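Local coordinates for precorrin-3 methylase (Rhodobacter capsulatus, PDB 3NUT), which methylates a precorrin ring, with S-adenosyl-L-methionine as methyl donor, on the pathway to vitamin B12, at the interface of chains A and B. Coordinates in Å, arbitrary orientation; residue numbers count along the deposited sequence, not the author numbering. Chains: chain A/B, Precorrin-3 methylase.

Contact 1: the interface of chains A and B. Residues chain A 131, 239, 244; chain B 95-96, 99-100, 103.
One face of the phenol ring of A:Tyr244 lies on the helix 94-103 of chain B: the carbonyl carbon of B:Phe99 stands 4.2 Å above the ring centre, and the backbone N of B:Glu100 is over the rim. At the ring's edge, in its plane, sits the carboxylate oxygen OE1 of B:Glu103, whose flat group is turned 61° from the ring; OE1 and the phenol OH are modelled too close to be sound, so the length of that polar contact is doubtful. A flat aromatic suits this place because it can lie against the backbone of a helix turn. At a chi1 of 80° the A:Tyr244 side chain runs antiparallel to that of B:Phe99, which lays its CG 3.8 Å from CB of B:Phe99. Beside it, branched A:Val239 divides its methyls: CG2 meets CA of B:Glu103 at 3.7 Å, while CG1 touches CB of B:Phe99 at 4.0 Å. A:Ala131, small enough to let the helix come near, points its methyl at the turn of B:Ala95 and B:Ser96. That CB lies 3.8 Å from CB of B:Ala95 and 3.9 Å from CD2 on the ring of B:Phe99.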
# COMPACT_ATOMS: atom_id res chain seq x y z
N ALA A 131 2.46 -13.50 2.23
CA ALA A 131 2.75 -12.34 3.05
C ALA A 131 4.22 -11.84 2.96
O ALA A 131 4.88 -11.64 3.98
CB ALA A 131 2.36 -12.65 4.50
N VAL A 239 7.11 -21.24 2.57
CA VAL A 239 6.39 -22.37 3.14
C VAL A 239 5.41 -22.91 2.09
O VAL A 239 4.34 -22.33 1.83
CB VAL A 239 5.75 -22.09 4.54
CG1 VAL A 239 4.64 -21.05 4.48
CG2 VAL A 239 5.21 -23.39 5.14
N TYR A 244 6.56 -15.70 3.14
CA TYR A 244 6.29 -14.87 4.30
C TYR A 244 7.58 -14.52 5.05
O TYR A 244 8.61 -15.12 4.80
CB TYR A 244 5.32 -15.59 5.24
CG TYR A 244 5.94 -16.65 6.12
CD1 TYR A 244 6.12 -16.41 7.48
CD2 TYR A 244 6.33 -17.89 5.61
CE1 TYR A 244 6.67 -17.39 8.32
CE2 TYR A 244 6.90 -18.87 6.43
CZ TYR A 244 7.06 -18.61 7.79
OH TYR A 244 7.62 -19.56 8.62
N ALA B 95 -1.82 -11.91 7.97
CA ALA B 95 -1.39 -12.78 6.88
C ALA B 95 -0.10 -13.53 7.26
O ALA B 95 -0.00 -14.74 7.04
CB ALA B 95 -1.25 -12.02 5.57
N SER B 96 0.85 -12.84 7.86
CA SER B 96 2.13 -13.45 8.22
C SER B 96 2.02 -14.50 9.33
O SER B 96 2.70 -15.54 9.28
CB SER B 96 3.18 -12.38 8.57
OG SER B 96 2.56 -11.16 8.97
N PHE B 99 0.83 -18.04 7.94
CA PHE B 99 1.83 -18.88 7.29
C PHE B 99 2.86 -19.46 8.27
O PHE B 99 3.22 -20.64 8.19
CB PHE B 99 2.48 -18.16 6.11
CG PHE B 99 1.49 -17.71 5.09
CD1 PHE B 99 0.79 -18.63 4.35
CD2 PHE B 99 1.22 -16.37 4.89
CE1 PHE B 99 -0.16 -18.22 3.43
CE2 PHE B 99 0.28 -15.97 3.97
CZ PHE B 99 -0.41 -16.89 3.25
N GLU B 100 3.30 -18.62 9.21
CA GLU B 100 4.09 -19.05 10.36
C GLU B 100 3.41 -20.15 11.17
O GLU B 100 4.05 -21.14 11.57
CB GLU B 100 4.38 -17.84 11.24
CG GLU B 100 5.15 -18.17 12.49
CD GLU B 100 5.95 -16.99 13.02
OE1 GLU B 100 7.04 -17.23 13.60
OE2 GLU B 100 5.49 -15.83 12.87
N GLU B 103 3.67 -23.19 8.89
CA GLU B 103 5.00 -23.84 8.82
C GLU B 103 5.22 -24.72 10.03
O GLU B 103 5.90 -25.74 9.95
CB GLU B 103 6.12 -22.79 8.74
CG GLU B 103 7.53 -23.40 8.68
CD GLU B 103 8.51 -22.60 7.80
OE1 GLU B 103 8.66 -21.37 8.03
OE2 GLU B 103 9.13 -23.21 6.89

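Contact 2: the interface of chains A and B. Residues chain A 134-136; chain B 92, 139-141, 147, 155.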
# COMPACT_ATOMS: atom_id res chain seq x y z
N GLY A 134 5.05 -8.49 4.82
CA GLY A 134 4.56 -8.50 6.20
C GLY A 134 5.37 -7.67 7.17
O GLY A 134 4.85 -7.21 8.19
N HIS A 135 6.66 -7.49 6.88
CA HIS A 135 7.52 -6.67 7.72
C HIS A 135 7.80 -5.34 7.02
O HIS A 135 7.34 -5.14 5.90
CB HIS A 135 8.84 -7.40 7.99
CG HIS A 135 8.76 -8.40 9.10
ND1 HIS A 135 7.78 -9.37 9.16
CD2 HIS A 135 9.55 -8.59 10.19
CE1 HIS A 135 7.97 -10.11 10.24
NE2 HIS A 135 9.04 -9.66 10.88
N ASP A 136 8.56 -4.47 7.68
CA ASP A 136 9.06 -3.22 7.11
C ASP A 136 9.45 -3.40 5.65
O ASP A 136 10.20 -4.31 5.30
CB ASP A 136 10.25 -2.70 7.91
CG ASP A 136 9.89 -2.37 9.34
OD1 ASP A 136 8.72 -2.54 9.72
OD2 ASP A 136 10.77 -1.92 10.11
N PHE B 92 1.64 -5.54 8.43
CA PHE B 92 1.73 -5.67 9.90
C PHE B 92 0.44 -6.30 10.46
O PHE B 92 -0.09 -5.84 11.45
CB PHE B 92 1.98 -4.30 10.55
CG PHE B 92 3.09 -3.50 9.92
CD1 PHE B 92 4.39 -4.04 9.80
CD2 PHE B 92 2.85 -2.21 9.47
CE1 PHE B 92 5.42 -3.31 9.24
CE2 PHE B 92 3.87 -1.45 8.90
CZ PHE B 92 5.17 -2.00 8.79
N ALA B 139 7.49 1.71 4.70
CA ALA B 139 6.56 1.60 5.82
C ALA B 139 7.31 0.92 6.95
O ALA B 139 8.00 -0.06 6.71
CB ALA B 139 5.31 0.80 5.40
N ILE B 140 7.16 1.44 8.18
CA ILE B 140 7.84 0.87 9.36
C ILE B 140 6.93 0.72 10.59
O ILE B 140 6.19 1.65 10.95
CB ILE B 140 9.14 1.67 9.73
CG1 ILE B 140 10.20 1.50 8.64
CG2 ILE B 140 9.73 1.17 11.02
CD1 ILE B 140 11.07 2.75 8.39
N ASN B 141 6.97 -0.45 11.22
CA ASN B 141 6.19 -0.69 12.45
C ASN B 141 6.99 -0.20 13.66
O ASN B 141 8.18 -0.52 13.79
CB ASN B 141 5.81 -2.16 12.59
CG ASN B 141 4.90 -2.44 13.80
OD1 ASN B 141 4.73 -1.60 14.69
ND2 ASN B 141 4.32 -3.63 13.83
N LYS B 147 10.96 -7.35 17.69
CA LYS B 147 12.03 -6.68 16.97
C LYS B 147 12.83 -5.80 17.95
O LYS B 147 12.32 -4.79 18.45
CB LYS B 147 11.39 -5.87 15.83
CG LYS B 147 12.28 -4.84 15.12
CD LYS B 147 11.50 -3.58 14.71
CE LYS B 147 10.57 -3.82 13.51
NZ LYS B 147 9.87 -2.58 13.02
N ARG B 155 16.65 0.74 10.28
CA ARG B 155 15.64 1.00 9.25
C ARG B 155 15.48 2.53 9.04
O ARG B 155 15.62 3.03 7.93
CB ARG B 155 14.30 0.32 9.61
CG ARG B 155 14.36 -1.20 9.76
CD ARG B 155 13.88 -1.96 8.53
NE ARG B 155 14.27 -3.38 8.54
CZ ARG B 155 13.67 -4.35 9.24
NH1 ARG B 155 12.63 -4.10 10.03
NH2 ARG B 155 14.13 -5.59 9.17
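A charged pin joins the two copies of this tetrapyrrole methylase across a two-fold symmetric interface, which is probably the natural dimer: the carboxylate of A:Asp136, on a loop, enters a basic socket of chain B built by strand 137-141, helix 149-161 and the loop residue B:Lys147. Its two oxygens do different work. OD2 of A:Asp136 accepts hydrogen bonds from the guanidinium NH1 of B:Arg155 at 2.9 Å and from the side-chain amine NZ of B:Lys147 at 3.1 Å, both salt bridges. The two donors reach it from the same face; the lysine comes on the syn side, somewhat out of the carboxylate plane, whereas the arginine stands well above that plane. OD1 of A:Asp136 takes the backbone N-H of B:Asn141, N to OD1 3.1 Å, in a nearly straight bond, 169° at H. With CG anti to its carbonyl carbon (chi1 -62°), the short aspartate sends both oxygens into the socket. An asparagine in its place would probably leave B:Lys147 and B:Arg155 without their negative mate, two basic groups side by side. A second bond fixes the lysine: NZ of B:Lys147 also donates to the backbone O of B:Asn141 at 2.8 Å. Around the charges, CG2 of B:Ile140 packs 3.4 Å from OD2 of A:Asp136. B:Phe92 brings its ring crosswise to the carboxylate, the planes 88° apart, and its CE1 lies 3.4 Å from OD1 of A:Asp136; CD1 of the same ring meets the backbone O of A:Gly134.

Contact 3: the interface of chains A and B. Residues chain A 127, 242; chain B 99, 113, 115.
The backbone N of B:Ile115 binds water 1 at 2.8 Å, the bond almost straight at 175°, and the same water sits 2.9 Å from the backbone O of A:Ala127, so a solvent molecule links strand 113-116 of one tetrapyrrole methylase subunit to helix 121-129 of the other. The small A:Ala127 lets that helix come close to the strand: its CB lies 3.6 Å from the backbone O of B:Ile115, and its own O is 3.5 Å from CB of B:Ile115. Beta-branched isoleucine is at home on a strand, and here its CB and CG2 rest loosely against A:Ala127 while its N-H serves the water. Alongside, the indole of A:Trp242 provides a broad apolar face, and suits this place because it is long enough to span both B:Phe99 and B:Ile113. The ring of B:Phe99 leans over that face, tilted about 35° from it, with the CE1 corner leading, 3.4 Å from CD2 of A:Trp242 at the join of the two indole rings. B:Ile113 lies on the same face, nearer the outer end of the six-membered ring, where its CB meets CZ2 of A:Trp242 at 3.8 Å. The backbone O of B:Ile113 is 3.6 Å from CH2 of A:Trp242. CG of A:Trp242 is anti to the carbonyl carbon (chi1 -56°), and chi2 turns the ring's face toward B:Phe99 and B:Ile113.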
# COMPACT_ATOMS: atom_id res chain seq x y z
N ALA A 127 -0.51 -10.27 -1.65
CA ALA A 127 -1.65 -11.12 -1.33
C ALA A 127 -1.60 -12.48 -2.08
O ALA A 127 -1.79 -13.52 -1.49
CB ALA A 127 -2.94 -10.40 -1.60
N TRP A 242 3.80 -20.71 -0.60
CA TRP A 242 3.68 -19.39 0.03
C TRP A 242 5.00 -18.72 0.42
O TRP A 242 6.01 -19.38 0.64
CB TRP A 242 2.77 -19.45 1.25
CG TRP A 242 1.43 -20.00 0.99
CD1 TRP A 242 0.96 -21.23 1.38
CD2 TRP A 242 0.36 -19.37 0.29
NE1 TRP A 242 -0.35 -21.39 0.97
CE2 TRP A 242 -0.74 -20.26 0.30
CE3 TRP A 242 0.21 -18.12 -0.32
CZ2 TRP A 242 -1.96 -19.95 -0.31
CZ3 TRP A 242 -0.99 -17.82 -0.94
CH2 TRP A 242 -2.06 -18.72 -0.92
N PHE B 99 0.83 -18.04 7.94
CA PHE B 99 1.83 -18.88 7.29
C PHE B 99 2.86 -19.46 8.27
O PHE B 99 3.22 -20.64 8.19
CB PHE B 99 2.48 -18.16 6.11
CG PHE B 99 1.49 -17.71 5.09
CD1 PHE B 99 0.79 -18.63 4.35
CD2 PHE B 99 1.22 -16.37 4.89
CE1 PHE B 99 -0.16 -18.22 3.43
CE2 PHE B 99 0.28 -15.97 3.97
CZ PHE B 99 -0.41 -16.89 3.25
N ILE B 113 -6.17 -21.60 1.36
CA ILE B 113 -5.85 -20.31 1.94
C ILE B 113 -5.92 -19.24 0.86
O ILE B 113 -5.49 -19.45 -0.29
CB ILE B 113 -4.46 -20.35 2.58
CG1 ILE B 113 -4.51 -21.27 3.81
CG2 ILE B 113 -3.98 -18.95 2.94
CD1 ILE B 113 -3.19 -21.51 4.46
N ILE B 115 -5.45 -14.87 0.61
CA ILE B 115 -5.22 -13.54 1.20
C ILE B 115 -5.87 -12.49 0.32
O ILE B 115 -5.73 -12.50 -0.91
CB ILE B 115 -3.71 -13.24 1.37
CG1 ILE B 115 -2.98 -14.47 1.92
CG2 ILE B 115 -3.49 -11.99 2.25
CD1 ILE B 115 -3.47 -15.00 3.28
O HOH W 1 -3.83 -15.55 -1.63

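Contacts 1 and 3 are neighbours, their C-alpha centres about 7 Å apart, and they share B:Phe99, whose two ring edges serve different partners: CD2 and CE2 in contact 1, CD1 and CE1 in contact 3. Chain A's strand 242-244 also runs through both, giving its tyrosine to one and its tryptophan to the other. Contact 2 is a separate anchor, its C-alpha centre about 15 Å from that of contact 1 and 18 Å from that of contact 3, and adds charge pairing to their largely apolar packing. Two-fold symmetry repeats all three with the chains exchanged, so the subunits are held at several separated points, which should restrict their rocking.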